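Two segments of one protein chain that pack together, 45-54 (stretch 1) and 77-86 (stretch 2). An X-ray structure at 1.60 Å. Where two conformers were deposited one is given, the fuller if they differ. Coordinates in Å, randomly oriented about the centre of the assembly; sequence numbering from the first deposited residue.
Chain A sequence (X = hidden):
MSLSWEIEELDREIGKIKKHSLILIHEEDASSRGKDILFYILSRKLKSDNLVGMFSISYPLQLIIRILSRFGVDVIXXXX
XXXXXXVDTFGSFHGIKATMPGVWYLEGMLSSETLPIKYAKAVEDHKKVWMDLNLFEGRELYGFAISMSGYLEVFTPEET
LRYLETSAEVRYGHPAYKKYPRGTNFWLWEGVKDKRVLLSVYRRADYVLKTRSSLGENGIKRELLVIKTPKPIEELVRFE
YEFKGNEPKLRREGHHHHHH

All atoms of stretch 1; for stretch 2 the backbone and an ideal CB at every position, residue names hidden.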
# COMPACT_ATOMS: atom_id res chain seq x y z
N LYS A 45 8.18 7.46 -4.54
CA LYS A 45 8.09 8.14 -3.25
C LYS A 45 9.39 7.96 -2.47
O LYS A 45 9.86 8.89 -1.80
CB LYS A 45 6.88 7.67 -2.43
CG LYS A 45 5.54 7.93 -3.11
CD LYS A 45 5.36 9.40 -3.42
CE LYS A 45 3.93 9.76 -3.81
NZ LYS A 45 3.84 11.19 -4.25
N LEU A 46 9.98 6.76 -2.57
CA LEU A 46 11.26 6.48 -1.93
C LEU A 46 12.38 7.30 -2.56
O LEU A 46 13.18 7.91 -1.84
CB LEU A 46 11.60 5.00 -2.02
CG LEU A 46 10.93 4.07 -1.01
CD1 LEU A 46 11.16 2.62 -1.40
CD2 LEU A 46 11.45 4.37 0.40
N LYS A 47 12.40 7.33 -3.89
CA LYS A 47 13.50 8.01 -4.61
C LYS A 47 13.44 9.52 -4.44
O LYS A 47 14.45 10.21 -4.64
CB LYS A 47 13.49 7.66 -6.11
CG LYS A 47 14.03 6.31 -6.41
CD LYS A 47 13.77 5.98 -7.87
CE LYS A 47 14.36 4.66 -8.25
NZ LYS A 47 13.99 4.32 -9.65
N SER A 48 12.28 10.03 -4.05
CA SER A 48 12.09 11.46 -3.80
C SER A 48 12.32 11.83 -2.33
O SER A 48 11.91 12.91 -1.87
CB SER A 48 10.70 11.90 -4.27
OG SER A 48 10.57 11.71 -5.66
N ASP A 49 12.96 10.92 -1.59
CA ASP A 49 13.37 11.13 -0.19
C ASP A 49 12.22 11.35 0.79
O ASP A 49 12.32 12.16 1.71
CB ASP A 49 14.40 12.28 -0.09
CG ASP A 49 15.20 12.25 1.21
OD1 ASP A 49 15.69 11.16 1.59
OD2 ASP A 49 15.36 13.32 1.84
N ASN A 50 11.11 10.64 0.60
CA ASN A 50 10.02 10.67 1.57
C ASN A 50 10.17 9.52 2.54
O ASN A 50 11.03 8.67 2.36
CB ASN A 50 8.68 10.58 0.82
CG ASN A 50 8.41 11.83 0.03
OD1 ASN A 50 8.20 12.89 0.60
ND2 ASN A 50 8.44 11.71 -1.30
N LEU A 51 9.35 9.51 3.59
CA LEU A 51 9.33 8.40 4.52
C LEU A 51 8.27 7.40 4.08
O LEU A 51 7.20 7.80 3.67
CB LEU A 51 9.03 8.88 5.93
CG LEU A 51 10.02 9.93 6.48
CD1 LEU A 51 9.57 10.31 7.87
CD2 LEU A 51 11.46 9.44 6.46
N VAL A 52 8.60 6.11 4.15
CA VAL A 52 7.67 5.09 3.68
C VAL A 52 7.61 3.98 4.70
O VAL A 52 8.65 3.52 5.16
CB VAL A 52 8.11 4.55 2.31
CG1 VAL A 52 7.26 3.35 1.88
CG2 VAL A 52 8.05 5.67 1.25
N GLY A 53 6.40 3.58 5.07
CA GLY A 53 6.22 2.39 5.90
C GLY A 53 5.51 1.38 5.03
O GLY A 53 4.57 1.74 4.32
N MET A 54 5.98 0.13 5.05
CA MET A 54 5.34 -0.95 4.27
C MET A 54 4.84 -2.03 5.21
O MET A 54 5.59 -2.52 6.07
CB MET A 54 6.36 -1.56 3.31
CG MET A 54 5.78 -2.62 2.39
SD MET A 54 7.10 -3.43 1.45
CE MET A 54 8.07 -1.94 1.01
N UNK A 77 19.61 -0.14 1.79
CA UNK A 77 20.09 1.24 1.93
C UNK A 77 19.02 2.16 2.51
O UNK A 77 19.30 2.99 3.36
CB UNK A 77 20.55 1.78 0.57
N UNK A 78 17.78 2.02 2.03
CA UNK A 78 16.69 2.84 2.55
C UNK A 78 16.34 2.44 3.97
O UNK A 78 15.95 3.28 4.77
CB UNK A 78 15.46 2.73 1.65
N UNK A 79 16.47 1.16 4.28
CA UNK A 79 16.25 0.70 5.65
C UNK A 79 17.31 1.27 6.59
O UNK A 79 16.99 1.84 7.64
CB UNK A 79 16.26 -0.83 5.71
N UNK A 80 18.58 1.14 6.20
CA UNK A 80 19.67 1.53 7.08
C UNK A 80 19.75 3.05 7.25
O UNK A 80 20.25 3.54 8.26
CB UNK A 80 21.00 0.99 6.54
N UNK A 81 19.22 3.78 6.29
CA UNK A 81 19.19 5.24 6.36
C UNK A 81 17.87 5.79 6.90
O UNK A 81 17.62 6.98 6.82
CB UNK A 81 19.45 5.83 4.97
N UNK A 82 17.05 4.90 7.45
CA UNK A 82 15.85 5.27 8.21
C UNK A 82 14.74 5.90 7.37
O UNK A 82 13.86 6.57 7.92
CB UNK A 82 16.24 6.24 9.33
N UNK A 83 14.78 5.71 6.06
CA UNK A 83 13.75 6.24 5.17
C UNK A 83 12.58 5.28 5.04
O UNK A 83 11.43 5.71 4.87
CB UNK A 83 14.34 6.53 3.79
N UNK A 84 12.89 4.00 5.09
CA UNK A 84 11.90 2.94 4.92
C UNK A 84 11.77 2.11 6.20
O UNK A 84 12.79 1.74 6.80
CB UNK A 84 12.28 2.04 3.74
N UNK A 85 10.53 1.84 6.62
CA UNK A 85 10.26 0.91 7.72
C UNK A 85 9.40 -0.21 7.15
O UNK A 85 8.48 0.06 6.39
CB UNK A 85 9.57 1.60 8.90
N UNK A 86 9.72 -1.45 7.51
CA UNK A 86 8.93 -2.59 7.03
C UNK A 86 8.42 -3.36 8.22
O UNK A 86 9.19 -3.71 9.12
CB UNK A 86 9.75 -3.50 6.11

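Stretch 2 repeats the plan of stretch 1: the end of a helix, a short turn, then a strand, and the two strands run parallel. Position 77 is helical, with nothing of stretch 1 within 5.5 Å of its ideal CB, so almost any helix former would suit; it is Lys-77.

Position 78 differs. Its CB points toward stretch 1 and lies 4.5 Å from Leu-46 CD2, with the carbonyl of Leu-46 and the backbone of Lys-47 farther out. A long aliphatic or aromatic side chain could fill that space. Tyr-78 does so in the m rotamer: Leu-46 CB lies over one ring face, Leu-46 CD2 is 3.9 Å from Tyr-78 CD1, and Tyr-78 OH reaches to 3.7 Å from Lys-47 CA.

Positions 79 and 80 are helical and their CB atoms find no partner in stretch 1, which leaves the choice wide. They are Leu-79 and Glu-80.

At 81 the chain leaves helical angles, and its CB again meets nothing of stretch 1. A polar residue able to close the helix would fit. Asn-81 turns its ND2 back to Lys-77 O, a hydrogen bond of 2.8 Å. Position 82 has positive phi (68°), which favours glycine, with asparagine or another residue tolerated; His-82 occupies it, its side chain leading away.

Position 83 points sideways, but the carboxylate of Asp-49 lies within reach of a long side chain. That charge calls for lysine or arginine. Arg-83 donates from NE to Asp-49 OD1 at 2.7 Å in a salt bridge, with a weak second bond from NH2 to the same oxygen at 3.2 Å. Arg-83 CD also passes 4.2 Å from Leu-51 CD2, while its backbone O accepts from Val-52 N at 2.9 Å, opening the strand pairing.

Position 84 pairs with Val-52 and shares its sheet face with Met-54; its CB is 4.2 Å from Leu-46 CD2. Leucine, isoleucine, valine or methionine would suit this apolar patch. Leu-84 brings CD1 to 3.8 Å from Val-52 CG1 and 4.2 Å from Met-54 CE.

Position 85 turns to the other face, beside Gly-53, which offers no side chain to pack against. The visible contact does not set a size; Ala-85 is a small answer. Its backbone does more, donating from N to Val-52 O at 2.9 Å and accepting at O from Met-54 N at 2.8 Å.

Position 86 returns to the face of Val-52 and Met-54, where a beta-branched or other apolar residue fits. Ile-86 sets CG1 4.3 Å from Met-54 CB.

Stretch 2, residues 77-86: KYLENHRLAI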
# COMPACT_ATOMS: atom_id res chain seq x y z
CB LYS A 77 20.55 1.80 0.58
CG LYS A 77 21.56 0.92 -0.12
CD LYS A 77 22.44 1.70 -1.09
CE LYS A 77 23.52 0.79 -1.69
NZ LYS A 77 24.15 -0.09 -0.67
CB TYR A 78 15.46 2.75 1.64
CG TYR A 78 15.61 3.53 0.36
CD1 TYR A 78 15.30 4.88 0.30
CD2 TYR A 78 16.08 2.91 -0.80
CE1 TYR A 78 15.46 5.61 -0.89
CE2 TYR A 78 16.23 3.62 -1.98
CZ TYR A 78 15.92 4.96 -2.02
OH TYR A 78 16.06 5.68 -3.19
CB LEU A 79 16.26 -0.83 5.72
CG LEU A 79 15.07 -1.59 5.12
CD1 LEU A 79 15.39 -3.07 5.15
CD2 LEU A 79 13.77 -1.34 5.90
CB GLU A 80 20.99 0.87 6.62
CG GLU A 80 20.97 -0.66 6.89
CD GLU A 80 22.32 -1.39 6.77
OE1 GLU A 80 23.33 -0.79 6.34
OE2 GLU A 80 22.36 -2.60 7.11
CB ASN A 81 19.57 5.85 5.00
CG ASN A 81 21.07 5.70 4.69
OD1 ASN A 81 21.89 6.48 5.18
ND2 ASN A 81 21.43 4.68 3.91
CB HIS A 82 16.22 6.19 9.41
CG HIS A 82 17.00 5.47 10.47
ND1 HIS A 82 18.29 5.80 10.79
CD2 HIS A 82 16.67 4.42 11.25
CE1 HIS A 82 18.73 4.99 11.73
NE2 HIS A 82 17.76 4.15 12.04
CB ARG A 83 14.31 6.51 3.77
CG ARG A 83 15.46 7.53 3.75
CD ARG A 83 15.02 8.84 4.38
NE ARG A 83 15.90 9.95 3.97
CZ ARG A 83 17.06 10.26 4.55
NH1 ARG A 83 17.52 9.57 5.58
NH2 ARG A 83 17.76 11.29 4.09
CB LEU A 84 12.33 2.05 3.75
CG LEU A 84 11.53 0.79 3.44
CD1 LEU A 84 10.08 1.15 3.08
CD2 LEU A 84 12.22 -0.01 2.34
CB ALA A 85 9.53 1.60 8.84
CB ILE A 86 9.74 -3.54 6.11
CG1 ILE A 86 10.23 -2.78 4.86
CG2 ILE A 86 8.89 -4.75 5.70
CD1 ILE A 86 11.12 -3.58 3.92
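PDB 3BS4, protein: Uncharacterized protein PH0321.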